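Local coordinates for protein UDP-glucose 6-dehydrogenase (Pyrobaculum islandicum, PDB 3VTF) that probably catalyses the NAD-dependent, two-step oxidation of UDP-glucose to UDP-glucuronate, the route to this activated sugar acid, at residues 230-235 against 286-291; 234-239 against 278-283; 238-243 against 307-312. All coordinates share one frame; numbering follows the deposited sequence.

Interaction 1. Residues 230-235 against 286-291. With UPG (uridine-5'-diphosphate-glucose), chain B.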
loop_
_atom_site.group_PDB
_atom_site.type_symbol
_atom_site.label_atom_id
_atom_site.label_comp_id
_atom_site.label_asym_id
_atom_site.label_seq_id
_atom_site.Cartn_x
_atom_site.Cartn_y
_atom_site.Cartn_z
ATOM N N ALA A 230 12.198 -1.304 0.571
ATOM C CA ALA A 230 10.809 -1.762 0.545
ATOM C C ALA A 230 9.894 -0.732 1.217
ATOM O O ALA A 230 8.762 -0.503 0.722
ATOM C CB ALA A 230 10.657 -3.141 1.135
ATOM N N SER A 231 10.349 -0.118 2.310
ATOM C CA SER A 231 9.564 0.911 2.946
ATOM C C SER A 231 9.433 2.155 2.057
ATOM O O SER A 231 8.342 2.704 1.935
ATOM C CB SER A 231 10.127 1.323 4.330
ATOM O OG SER A 231 10.204 0.104 5.123
ATOM N N ASN A 232 10.541 2.704 1.571
ATOM C CA ASN A 232 10.448 3.967 0.818
ATOM C C ASN A 232 9.705 3.771 -0.513
ATOM O O ASN A 232 8.890 4.648 -0.931
ATOM C CB ASN A 232 11.878 4.524 0.487
ATOM C CG ASN A 232 12.394 5.500 1.599
ATOM O OD1 ASN A 232 11.936 5.420 2.722
ATOM N ND2 ASN A 232 13.395 6.322 1.308
ATOM N N VAL A 233 9.981 2.643 -1.179
ATOM C CA VAL A 233 9.262 2.398 -2.455
ATOM C C VAL A 233 7.745 2.135 -2.203
ATOM O O VAL A 233 6.883 2.510 -2.987
ATOM C CB VAL A 233 9.895 1.244 -3.220
ATOM C CG1 VAL A 233 9.057 0.910 -4.486
ATOM C CG2 VAL A 233 11.322 1.725 -3.602
ATOM N N PHE A 234 7.436 1.463 -1.104
ATOM C CA PHE A 234 5.992 1.252 -0.814
ATOM C C PHE A 234 5.248 2.559 -0.531
ATOM O O PHE A 234 4.118 2.748 -1.027
ATOM C CB PHE A 234 5.745 0.258 0.337
ATOM C CG PHE A 234 4.284 -0.038 0.559
ATOM C CD1 PHE A 234 3.593 -0.864 -0.327
ATOM C CD2 PHE A 234 3.625 0.580 1.607
ATOM C CE1 PHE A 234 2.221 -1.082 -0.141
ATOM C CE2 PHE A 234 2.250 0.379 1.797
ATOM C CZ PHE A 234 1.569 -0.430 0.943
ATOM N N LEU A 235 5.888 3.488 0.175
ATOM C CA LEU A 235 5.272 4.824 0.356
ATOM C C LEU A 235 5.086 5.554 -0.973
ATOM O O LEU A 235 4.039 6.194 -1.221
ATOM C CB LEU A 235 6.072 5.672 1.319
ATOM C CG LEU A 235 6.068 5.076 2.768
ATOM C CD1 LEU A 235 7.210 5.623 3.630
ATOM C CD2 LEU A 235 4.716 5.326 3.463
ATOM N N PRO A 286 12.281 9.718 -5.290
ATOM C CA PRO A 286 12.516 9.517 -6.743
ATOM C C PRO A 286 13.782 8.663 -6.922
ATOM O O PRO A 286 13.723 7.658 -7.633
ATOM C CB PRO A 286 12.721 10.930 -7.302
ATOM C CG PRO A 286 11.991 11.834 -6.238
ATOM C CD PRO A 286 12.364 11.133 -4.926
ATOM N N LYS A 287 14.867 9.008 -6.248
ATOM C CA LYS A 287 16.145 8.332 -6.571
ATOM C C LYS A 287 16.194 6.941 -5.930
ATOM O O LYS A 287 16.792 5.982 -6.505
ATOM C CB LYS A 287 17.328 9.239 -6.250
ATOM C CG LYS A 287 17.622 9.587 -4.758
ATOM C CD LYS A 287 18.510 8.565 -4.045
ATOM C CE LYS A 287 18.894 9.061 -2.642
ATOM N NZ LYS A 287 19.459 7.906 -1.894
ATOM N N ASP A 288 15.543 6.763 -4.740
ATOM C CA ASP A 288 15.541 5.359 -4.166
ATOM C C ASP A 288 14.706 4.447 -4.989
ATOM O O ASP A 288 14.971 3.280 -5.082
ATOM C CB ASP A 288 15.021 5.309 -2.692
ATOM C CG ASP A 288 15.987 6.065 -1.737
ATOM O OD1 ASP A 288 17.182 6.149 -2.062
ATOM O OD2 ASP A 288 15.574 6.542 -0.638
ATOM N N THR A 289 13.601 4.954 -5.529
ATOM C CA THR A 289 12.758 4.101 -6.347
ATOM C C THR A 289 13.515 3.669 -7.637
ATOM O O THR A 289 13.443 2.520 -8.047
ATOM C CB THR A 289 11.393 4.818 -6.742
ATOM O OG1 THR A 289 10.675 5.094 -5.494
ATOM C CG2 THR A 289 10.484 3.885 -7.564
ATOM N N LEU A 290 14.157 4.643 -8.256
ATOM C CA LEU A 290 14.960 4.385 -9.461
ATOM C C LEU A 290 16.122 3.409 -9.089
ATOM O O LEU A 290 16.360 2.462 -9.777
ATOM C CB LEU A 290 15.543 5.724 -9.957
ATOM C CG LEU A 290 16.394 5.592 -11.284
ATOM C CD1 LEU A 290 15.543 4.856 -12.290
ATOM C CD2 LEU A 290 16.737 7.024 -11.773
ATOM N N ALA A 291 16.814 3.655 -7.976
ATOM C CA ALA A 291 17.892 2.691 -7.535
ATOM C C ALA A 291 17.358 1.304 -7.338
ATOM O O ALA A 291 18.022 0.271 -7.638
ATOM C CB ALA A 291 18.659 3.226 -6.266
HETATM N N1 UPG B . 3.858 13.317 -0.758
HETATM C C2 UPG B . 2.720 13.204 -1.611
HETATM N N3 UPG B . 1.596 12.676 -1.122
HETATM C C4 UPG B . 1.567 12.179 0.172
HETATM C C5 UPG B . 2.698 12.245 1.058
HETATM C C6 UPG B . 3.870 12.804 0.508
HETATM O O2 UPG B . 2.740 13.620 -2.813
HETATM O O4 UPG B . 0.487 11.634 0.579
HETATM C C1C UPG B . 5.064 13.891 -1.400
HETATM C C2C UPG B . 5.584 15.051 -0.574
HETATM O O2C UPG B . 5.008 16.296 -0.966
HETATM C C3C UPG B . 7.096 15.020 -0.886
HETATM C C4C UPG B . 7.402 13.537 -1.101
HETATM O O4C UPG B . 6.110 12.905 -1.243
HETATM O O3C UPG B . 7.327 15.643 -2.178
HETATM C C5C UPG B . 8.138 12.879 0.090
HETATM O O5C UPG B . 7.517 13.346 1.294
HETATM P PA UPG B . 8.111 12.831 2.785
HETATM O O1A UPG B . 7.945 11.284 2.934
HETATM O O2A UPG B . 7.620 13.831 3.863
HETATM O O3A UPG B . 9.628 13.347 2.622
HETATM P PB UPG B . 11.067 12.695 3.065
HETATM O O1B UPG B . 11.699 13.641 4.054
HETATM O O2B UPG B . 11.644 12.633 1.628
HETATM O O3B UPG B . 10.879 11.319 3.850
HETATM C "C1'" UPG B . 11.026 10.040 3.161
HETATM C "C2'" UPG B . 10.355 8.995 4.026
HETATM C "C3'" UPG B . 11.223 8.789 5.290
HETATM C "C4'" UPG B . 12.645 8.394 4.823
HETATM C "C5'" UPG B . 13.257 9.626 4.045
HETATM C "C6'" UPG B . 14.666 9.430 3.443
HETATM O "O2'" UPG B . 9.113 9.726 4.366
HETATM O "O3'" UPG B . 10.622 7.753 6.041
HETATM O "O4'" UPG B . 13.441 8.206 6.013
HETATM O "O5'" UPG B . 12.388 9.719 2.880
HETATM O "O6'" UPG B . 14.870 8.033 3.121
#
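With CG of Asp288 turned anti to its own carbonyl carbon (chi1 -66°) and the carboxamide of Asn232, at a chi1 of -91°, reaching over from the facing helix, carboxylate and amide meet beside the glucose of bound UDP-glucose. ND2 of Asn232 lies 2.9 Å from OD2 of Asp288. This hydrogen bond is bent, and it falls on the anti lone pair of OD2, with the acceptor slightly tilted from the amide plane. The same ND2 stands 2.9 Å from O6' of the ligand, roughly at a right angle to the first bond and much straighter at 167°, so the two protons of one amide nitrogen serve protein and substrate separately. OD1 of Asn232 accepts from Lys228, itself bonded to UDP-glucose, and the rotation of the amide is thus fixed from both of its ends. Asp288 is also held on its other oxygen: NZ of Lys287 forms a salt bridge to OD1 at 2.9 Å, arriving on the syn side, and donates further to the Thr107 carbonyl oxygen.

Beside this polar layer the contact is van der Waals packing: CG2 of Val233 lies against CA and OG1 of Thr289, 3.9 Å from each, where the backbones come closest, with CA atoms of Val233 and Thr289 5.5 Å apart. OG1 of Thr289 folds back to the carbonyl oxygen of Phe285. Here Asp288, in the second shell, probably helps position Asn232, which contacts the sugar itself; such an arrangement belongs to the sugar end of the active site in UDP-glucose dehydrogenases, close to the predicted nucleophile Cys284.

Interaction 2. Residues 234-239 against 278-283. With UPG (uridine-5'-diphosphate-glucose), chain B.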
loop_
_atom_site.group_PDB
_atom_site.type_symbol
_atom_site.label_atom_id
_atom_site.label_comp_id
_atom_site.label_asym_id
_atom_site.label_seq_id
_atom_site.Cartn_x
_atom_site.Cartn_y
_atom_site.Cartn_z
ATOM N N PHE A 234 7.436 1.463 -1.104
ATOM C CA PHE A 234 5.992 1.252 -0.814
ATOM C C PHE A 234 5.248 2.559 -0.531
ATOM O O PHE A 234 4.118 2.748 -1.027
ATOM C CB PHE A 234 5.745 0.258 0.337
ATOM C CG PHE A 234 4.284 -0.038 0.559
ATOM C CD1 PHE A 234 3.593 -0.864 -0.327
ATOM C CD2 PHE A 234 3.625 0.580 1.607
ATOM C CE1 PHE A 234 2.221 -1.082 -0.141
ATOM C CE2 PHE A 234 2.250 0.379 1.797
ATOM C CZ PHE A 234 1.569 -0.430 0.943
ATOM N N LEU A 235 5.888 3.488 0.175
ATOM C CA LEU A 235 5.272 4.824 0.356
ATOM C C LEU A 235 5.086 5.554 -0.973
ATOM O O LEU A 235 4.039 6.194 -1.221
ATOM C CB LEU A 235 6.072 5.672 1.319
ATOM C CG LEU A 235 6.068 5.076 2.768
ATOM C CD1 LEU A 235 7.210 5.623 3.630
ATOM C CD2 LEU A 235 4.716 5.326 3.463
ATOM N N ALA A 236 6.117 5.513 -1.816
ATOM C CA ALA A 236 6.008 6.110 -3.143
ATOM C C ALA A 236 4.878 5.455 -3.942
ATOM O O ALA A 236 4.142 6.140 -4.674
ATOM C CB ALA A 236 7.385 5.990 -3.880
ATOM N N LEU A 237 4.714 4.133 -3.761
ATOM C CA LEU A 237 3.686 3.362 -4.427
ATOM C C LEU A 237 2.299 3.825 -3.954
ATOM O O LEU A 237 1.349 3.893 -4.777
ATOM C CB LEU A 237 3.878 1.838 -4.152
ATOM C CG LEU A 237 2.844 0.805 -4.520
ATOM C CD1 LEU A 237 3.305 -0.672 -4.419
ATOM C CD2 LEU A 237 1.749 0.894 -3.483
ATOM N N LYS A 238 2.131 4.063 -2.643
ATOM C CA LYS A 238 0.802 4.581 -2.195
ATOM C C LYS A 238 0.494 5.852 -2.862
ATOM O O LYS A 238 -0.690 6.053 -3.192
ATOM C CB LYS A 238 0.714 4.803 -0.666
ATOM C CG LYS A 238 1.107 3.529 0.103
ATOM C CD LYS A 238 0.674 3.392 1.611
ATOM C CE LYS A 238 -0.681 4.028 1.987
ATOM N NZ LYS A 238 -1.058 3.767 3.462
ATOM N N ILE A 239 1.475 6.774 -2.941
ATOM C CA ILE A 239 1.252 8.074 -3.568
ATOM C C ILE A 239 0.848 7.887 -5.073
ATOM O O ILE A 239 -0.119 8.505 -5.564
ATOM C CB ILE A 239 2.521 8.934 -3.456
ATOM C CG1 ILE A 239 2.806 9.236 -1.957
ATOM C CG2 ILE A 239 2.359 10.273 -4.143
ATOM C CD1 ILE A 239 4.170 9.867 -1.727
ATOM N N LEU A 278 0.656 16.318 -7.344
ATOM C CA LEU A 278 1.748 16.420 -8.310
ATOM C C LEU A 278 2.788 15.335 -8.205
ATOM O O LEU A 278 3.672 15.248 -9.074
ATOM C CB LEU A 278 2.469 17.761 -8.153
ATOM C CG LEU A 278 1.782 19.017 -8.628
ATOM C CD1 LEU A 278 2.848 20.127 -8.485
ATOM C CD2 LEU A 278 1.550 18.817 -10.111
ATOM N N GLY A 279 2.704 14.535 -7.153
ATOM C CA GLY A 279 3.617 13.369 -6.962
ATOM C C GLY A 279 4.677 13.634 -5.926
ATOM O O GLY A 279 4.656 14.705 -5.262
ATOM N N PHE A 280 5.678 12.748 -5.831
ATOM C CA PHE A 280 6.703 12.958 -4.740
ATOM C C PHE A 280 7.955 13.567 -5.323
ATOM O O PHE A 280 8.384 13.190 -6.449
ATOM C CB PHE A 280 6.989 11.605 -4.031
ATOM C CG PHE A 280 7.141 10.414 -5.015
ATOM C CD1 PHE A 280 8.395 10.111 -5.561
ATOM C CD2 PHE A 280 6.068 9.605 -5.357
ATOM C CE1 PHE A 280 8.591 9.077 -6.440
ATOM C CE2 PHE A 280 6.221 8.541 -6.248
ATOM C CZ PHE A 280 7.511 8.277 -6.821
ATOM N N GLY A 281 8.579 14.503 -4.563
ATOM C CA GLY A 281 9.879 15.003 -4.921
ATOM C C GLY A 281 10.827 14.741 -3.729
ATOM O O GLY A 281 10.641 13.762 -2.958
ATOM N N GLY A 282 11.818 15.600 -3.571
ATOM C CA GLY A 282 12.802 15.440 -2.462
ATOM C C GLY A 282 13.954 14.537 -2.940
ATOM O O GLY A 282 13.910 13.937 -4.039
ATOM N N SER A 283 14.976 14.442 -2.111
ATOM C CA SER A 283 16.183 13.714 -2.491
ATOM C C SER A 283 16.105 12.264 -2.164
ATOM O O SER A 283 17.112 11.589 -2.366
ATOM C CB SER A 283 17.457 14.274 -1.824
ATOM O OG SER A 283 17.303 14.220 -0.415
HETATM N N1 UPG B . 3.858 13.317 -0.758
HETATM C C2 UPG B . 2.720 13.204 -1.611
HETATM N N3 UPG B . 1.596 12.676 -1.122
HETATM C C4 UPG B . 1.567 12.179 0.172
HETATM C C5 UPG B . 2.698 12.245 1.058
HETATM C C6 UPG B . 3.870 12.804 0.508
HETATM O O2 UPG B . 2.740 13.620 -2.813
HETATM O O4 UPG B . 0.487 11.634 0.579
HETATM C C1C UPG B . 5.064 13.891 -1.400
HETATM C C2C UPG B . 5.584 15.051 -0.574
HETATM O O2C UPG B . 5.008 16.296 -0.966
HETATM C C3C UPG B . 7.096 15.020 -0.886
HETATM C C4C UPG B . 7.402 13.537 -1.101
HETATM O O4C UPG B . 6.110 12.905 -1.243
HETATM O O3C UPG B . 7.327 15.643 -2.178
HETATM C C5C UPG B . 8.138 12.879 0.090
HETATM O O5C UPG B . 7.517 13.346 1.294
HETATM P PA UPG B . 8.111 12.831 2.785
HETATM O O1A UPG B . 7.945 11.284 2.934
HETATM O O2A UPG B . 7.620 13.831 3.863
HETATM O O3A UPG B . 9.628 13.347 2.622
HETATM P PB UPG B . 11.067 12.695 3.065
HETATM O O1B UPG B . 11.699 13.641 4.054
HETATM O O2B UPG B . 11.644 12.633 1.628
HETATM O O3B UPG B . 10.879 11.319 3.850
HETATM C "C1'" UPG B . 11.026 10.040 3.161
HETATM C "C2'" UPG B . 10.355 8.995 4.026
HETATM C "C3'" UPG B . 11.223 8.789 5.290
HETATM C "C4'" UPG B . 12.645 8.394 4.823
HETATM C "C5'" UPG B . 13.257 9.626 4.045
HETATM C "C6'" UPG B . 14.666 9.430 3.443
HETATM O "O2'" UPG B . 9.113 9.726 4.366
HETATM O "O3'" UPG B . 10.622 7.753 6.041
HETATM O "O4'" UPG B . 13.441 8.206 6.013
HETATM O "O5'" UPG B . 12.388 9.719 2.880
HETATM O "O6'" UPG B . 14.870 8.033 3.121
#
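Ala236 packs its CB onto the face of the Phe280 ring, and this is the tight part of the contact. The methyl carbon of Ala236 lies 3.9 Å from the centroid of the Phe280 ring, 23° off the ring normal, a CH-pi approach displaced toward the rim. The backbone of the helix comes in as well, O of Ala236 standing 3.5 Å from CE2 of Phe280. A chi1 of 43°, which sets CG of Phe280 between its backbone N and carbonyl carbon, sends the ring from the loop to the helix. At the ring's edge, in plane, CG2 of Ile239 meets CD2 of Phe280 at 4.0 Å.

Packing is looser toward Gly279, whose CA is 4.4 Å from CG2 of Ile239. No side of the contact faces solvent: all four touching residues are buried, and the looser end borders the ligand instead. A side chain on Gly279 would be pressed into the carbonyl oxygen of Leu278, while O of Gly279 accepts from Arg427. CB of Phe280 approaches the ribose O4C at 3.2 Å. Next along, N of Gly281 donates to the ribose hydroxyl O3C at 2.9 Å in an almost linear bond (176°). Residues 278-283 therefore form part of the glycine-rich loop that, in this family, cradles the nucleotide ribose just ahead of the predicted cysteine nucleophile.

Interaction 3. Residues 238-243 against 307-312. With UPG (uridine-5'-diphosphate-glucose), chain B.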
loop_
_atom_site.group_PDB
_atom_site.type_symbol
_atom_site.label_atom_id
_atom_site.label_comp_id
_atom_site.label_asym_id
_atom_site.label_seq_id
_atom_site.Cartn_x
_atom_site.Cartn_y
_atom_site.Cartn_z
ATOM N N LYS A 238 2.131 4.063 -2.643
ATOM C CA LYS A 238 0.802 4.581 -2.195
ATOM C C LYS A 238 0.494 5.852 -2.862
ATOM O O LYS A 238 -0.690 6.053 -3.192
ATOM C CB LYS A 238 0.714 4.803 -0.666
ATOM C CG LYS A 238 1.107 3.529 0.103
ATOM C CD LYS A 238 0.674 3.392 1.611
ATOM C CE LYS A 238 -0.681 4.028 1.987
ATOM N NZ LYS A 238 -1.058 3.767 3.462
ATOM N N ILE A 239 1.475 6.774 -2.941
ATOM C CA ILE A 239 1.252 8.074 -3.568
ATOM C C ILE A 239 0.848 7.887 -5.073
ATOM O O ILE A 239 -0.119 8.505 -5.564
ATOM C CB ILE A 239 2.521 8.934 -3.456
ATOM C CG1 ILE A 239 2.806 9.236 -1.957
ATOM C CG2 ILE A 239 2.359 10.273 -4.143
ATOM C CD1 ILE A 239 4.170 9.867 -1.727
ATOM N N SER A 240 1.601 7.062 -5.789
ATOM C CA SER A 240 1.339 6.863 -7.231
ATOM C C SER A 240 0.035 6.114 -7.471
ATOM O O SER A 240 -0.674 6.373 -8.476
ATOM C CB SER A 240 2.543 6.078 -7.864
ATOM O OG SER A 240 3.586 6.968 -7.984
ATOM N N PHE A 241 -0.273 5.157 -6.596
ATOM C CA PHE A 241 -1.556 4.521 -6.654
ATOM C C PHE A 241 -2.688 5.560 -6.471
ATOM O O PHE A 241 -3.711 5.515 -7.185
ATOM C CB PHE A 241 -1.700 3.371 -5.708
ATOM C CG PHE A 241 -2.990 2.655 -5.829
ATOM C CD1 PHE A 241 -3.250 1.880 -6.950
ATOM C CD2 PHE A 241 -3.971 2.803 -4.892
ATOM C CE1 PHE A 241 -4.444 1.157 -7.112
ATOM C CE2 PHE A 241 -5.167 2.102 -4.992
ATOM C CZ PHE A 241 -5.431 1.254 -6.092
ATOM N N ALA A 242 -2.557 6.439 -5.468
ATOM C CA ALA A 242 -3.599 7.498 -5.242
ATOM C C ALA A 242 -3.718 8.369 -6.521
ATOM O O ALA A 242 -4.826 8.806 -6.869
ATOM C CB ALA A 242 -3.269 8.360 -4.024
ATOM N N ASN A 243 -2.580 8.553 -7.217
ATOM C CA ASN A 243 -2.602 9.390 -8.426
ATOM C C ASN A 243 -3.232 8.648 -9.574
ATOM O O ASN A 243 -4.020 9.207 -10.310
ATOM C CB ASN A 243 -1.193 9.881 -8.757
ATOM C CG ASN A 243 -0.828 11.035 -7.864
ATOM O OD1 ASN A 243 -1.740 11.832 -7.487
ATOM N ND2 ASN A 243 0.460 11.226 -7.613
ATOM N N LYS A 307 8.543 0.183 -11.504
ATOM C CA LYS A 307 8.602 1.064 -12.730
ATOM C C LYS A 307 7.269 1.827 -12.938
ATOM O O LYS A 307 7.278 2.995 -13.268
ATOM C CB LYS A 307 8.894 0.187 -13.982
ATOM C CG LYS A 307 10.410 -0.300 -13.966
ATOM C CD LYS A 307 10.850 -0.844 -15.365
ATOM C CE LYS A 307 9.885 -1.886 -15.854
ATOM N NZ LYS A 307 10.311 -2.626 -17.096
ATOM N N ALA A 308 6.158 1.171 -12.699
ATOM C CA ALA A 308 4.840 1.849 -12.849
ATOM C C ALA A 308 4.713 2.986 -11.907
ATOM O O ALA A 308 4.212 4.117 -12.297
ATOM C CB ALA A 308 3.654 0.860 -12.785
ATOM N N VAL A 309 5.270 2.780 -10.685
ATOM C CA VAL A 309 5.240 3.839 -9.685
ATOM C C VAL A 309 5.882 5.073 -10.203
ATOM O O VAL A 309 5.382 6.220 -10.010
ATOM C CB VAL A 309 5.980 3.355 -8.378
ATOM C CG1 VAL A 309 6.143 4.509 -7.444
ATOM C CG2 VAL A 309 5.124 2.253 -7.784
ATOM N N LEU A 310 7.063 4.899 -10.802
ATOM C CA LEU A 310 7.796 6.056 -11.337
ATOM C C LEU A 310 7.151 6.621 -12.616
ATOM O O LEU A 310 7.188 7.839 -12.831
ATOM C CB LEU A 310 9.267 5.684 -11.677
ATOM C CG LEU A 310 10.357 5.963 -10.645
ATOM C CD1 LEU A 310 11.779 5.813 -11.254
ATOM C CD2 LEU A 310 10.204 7.344 -9.970
ATOM N N ARG A 311 6.599 5.758 -13.471
ATOM C CA ARG A 311 5.892 6.286 -14.673
ATOM C C ARG A 311 4.769 7.273 -14.273
ATOM O O ARG A 311 4.607 8.373 -14.857
ATOM C CB ARG A 311 5.322 5.118 -15.408
ATOM C CG ARG A 311 4.402 5.451 -16.560
ATOM C CD ARG A 311 3.767 4.200 -17.224
ATOM N NE ARG A 311 2.631 4.626 -18.044
ATOM C CZ ARG A 311 2.735 4.802 -19.358
ATOM N NH1 ARG A 311 3.915 4.566 -19.916
ATOM N NH2 ARG A 311 1.702 5.213 -20.113
ATOM N N VAL A 312 3.948 6.882 -13.305
ATOM C CA VAL A 312 2.864 7.790 -12.834
ATOM C C VAL A 312 3.463 9.043 -12.278
ATOM O O VAL A 312 3.038 10.132 -12.602
ATOM C CB VAL A 312 2.011 7.041 -11.791
ATOM C CG1 VAL A 312 1.047 8.020 -11.056
ATOM C CG2 VAL A 312 1.251 5.951 -12.503
HETATM N N1 UPG B . 3.858 13.317 -0.758
HETATM C C2 UPG B . 2.720 13.204 -1.611
HETATM N N3 UPG B . 1.596 12.676 -1.122
HETATM C C4 UPG B . 1.567 12.179 0.172
HETATM C C5 UPG B . 2.698 12.245 1.058
HETATM C C6 UPG B . 3.870 12.804 0.508
HETATM O O2 UPG B . 2.740 13.620 -2.813
HETATM O O4 UPG B . 0.487 11.634 0.579
HETATM C C1C UPG B . 5.064 13.891 -1.400
HETATM C C2C UPG B . 5.584 15.051 -0.574
HETATM O O2C UPG B . 5.008 16.296 -0.966
HETATM C C3C UPG B . 7.096 15.020 -0.886
HETATM C C4C UPG B . 7.402 13.537 -1.101
HETATM O O4C UPG B . 6.110 12.905 -1.243
HETATM O O3C UPG B . 7.327 15.643 -2.178
HETATM C C5C UPG B . 8.138 12.879 0.090
HETATM O O5C UPG B . 7.517 13.346 1.294
HETATM P PA UPG B . 8.111 12.831 2.785
HETATM O O1A UPG B . 7.945 11.284 2.934
HETATM O O2A UPG B . 7.620 13.831 3.863
HETATM O O3A UPG B . 9.628 13.347 2.622
HETATM P PB UPG B . 11.067 12.695 3.065
HETATM O O1B UPG B . 11.699 13.641 4.054
HETATM O O2B UPG B . 11.644 12.633 1.628
HETATM O O3B UPG B . 10.879 11.319 3.850
HETATM C "C1'" UPG B . 11.026 10.040 3.161
HETATM C "C2'" UPG B . 10.355 8.995 4.026
HETATM C "C3'" UPG B . 11.223 8.789 5.290
HETATM C "C4'" UPG B . 12.645 8.394 4.823
HETATM C "C5'" UPG B . 13.257 9.626 4.045
HETATM C "C6'" UPG B . 14.666 9.430 3.443
HETATM O "O2'" UPG B . 9.113 9.726 4.366
HETATM O "O3'" UPG B . 10.622 7.753 6.041
HETATM O "O4'" UPG B . 13.441 8.206 6.013
HETATM O "O5'" UPG B . 12.388 9.719 2.880
HETATM O "O6'" UPG B . 14.870 8.033 3.121
#
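Ser240 meets Val309 where the two helices lie closest, CA of Ser240 and CA of Val309 being 5.5 Å apart. The short helical axes cross at 58° and approach to 8.9 Å, and the small Ser240 sits at this junction, against Val309 and Val312. Followed outward, its CB touches O and CG1 of Val309 and, in a clearly different direction, CG1 of Val312. Because OG is anti to the serine's own carbonyl carbon, the hydroxyl is directed at the facing helix, where OG donates to O of Val309 at 2.8 Å. The C=O...O angle of 127° and a modest tilt from the carbonyl plane describe a well-aimed bond; the proton goes mainly to Val309, with the Ala236 carbonyl oxygen as a weak second acceptor. CG1 of Val309 flanks the same hydroxyl.

Val312 completes the junction one turn on. Turned anti to its backbone N (chi1 169°), CG1 of Val312 rests against both O of Ser240, at 3.5 Å, and CB of Asn243, at 3.7 Å. The amide end of Asn243 is engaged elsewhere, OD1 accepting from Gly277 N. Ile305 of the second subunit also packs on Ser240.

On another side of the helix, Ile239 lies over the uracil ring of UDP-glucose: CD1 is 3.6 Å from N1 of the ligand and CG1 is 3.7 Å from its N3. An alanine here would lack CG1, CG2 and CD1 and would probably leave the uracil face, and the Phe280 edge, without this apolar backing. One helix thus carries a helix-helix junction and a base-binding surface. That arrangement is characteristic of the long helix 221-251 in the all-helical central domain of UDP-glucose dehydrogenases, which joins the two alpha/beta domains and lies at the dimer interface.

Overall arrangement
All three contacts are buried and share helix 221-251, taken in successive turns; interactions 1 and 2 overlap at Phe234 and Leu235, interactions 2 and 3 at Lys238 and Ile239. None is a surface contact. Their chemistry changes along that helix: interaction 1 is chiefly polar and charged, with a small van der Waals patch, at the glucose end of the ligand, interaction 2 aromatic and apolar beside the ribose, and interaction 3 chiefly helix packing with one buried hydroxyl bond. Neighbouring contacts interlock, since OG1 of Thr289 lies 3.8 Å from CB of Ala236 and CE2 of Phe280 lies 3.5 Å from OG of Ser240. Leu310 packs on Thr289, joining helices 285-298 and 304-328.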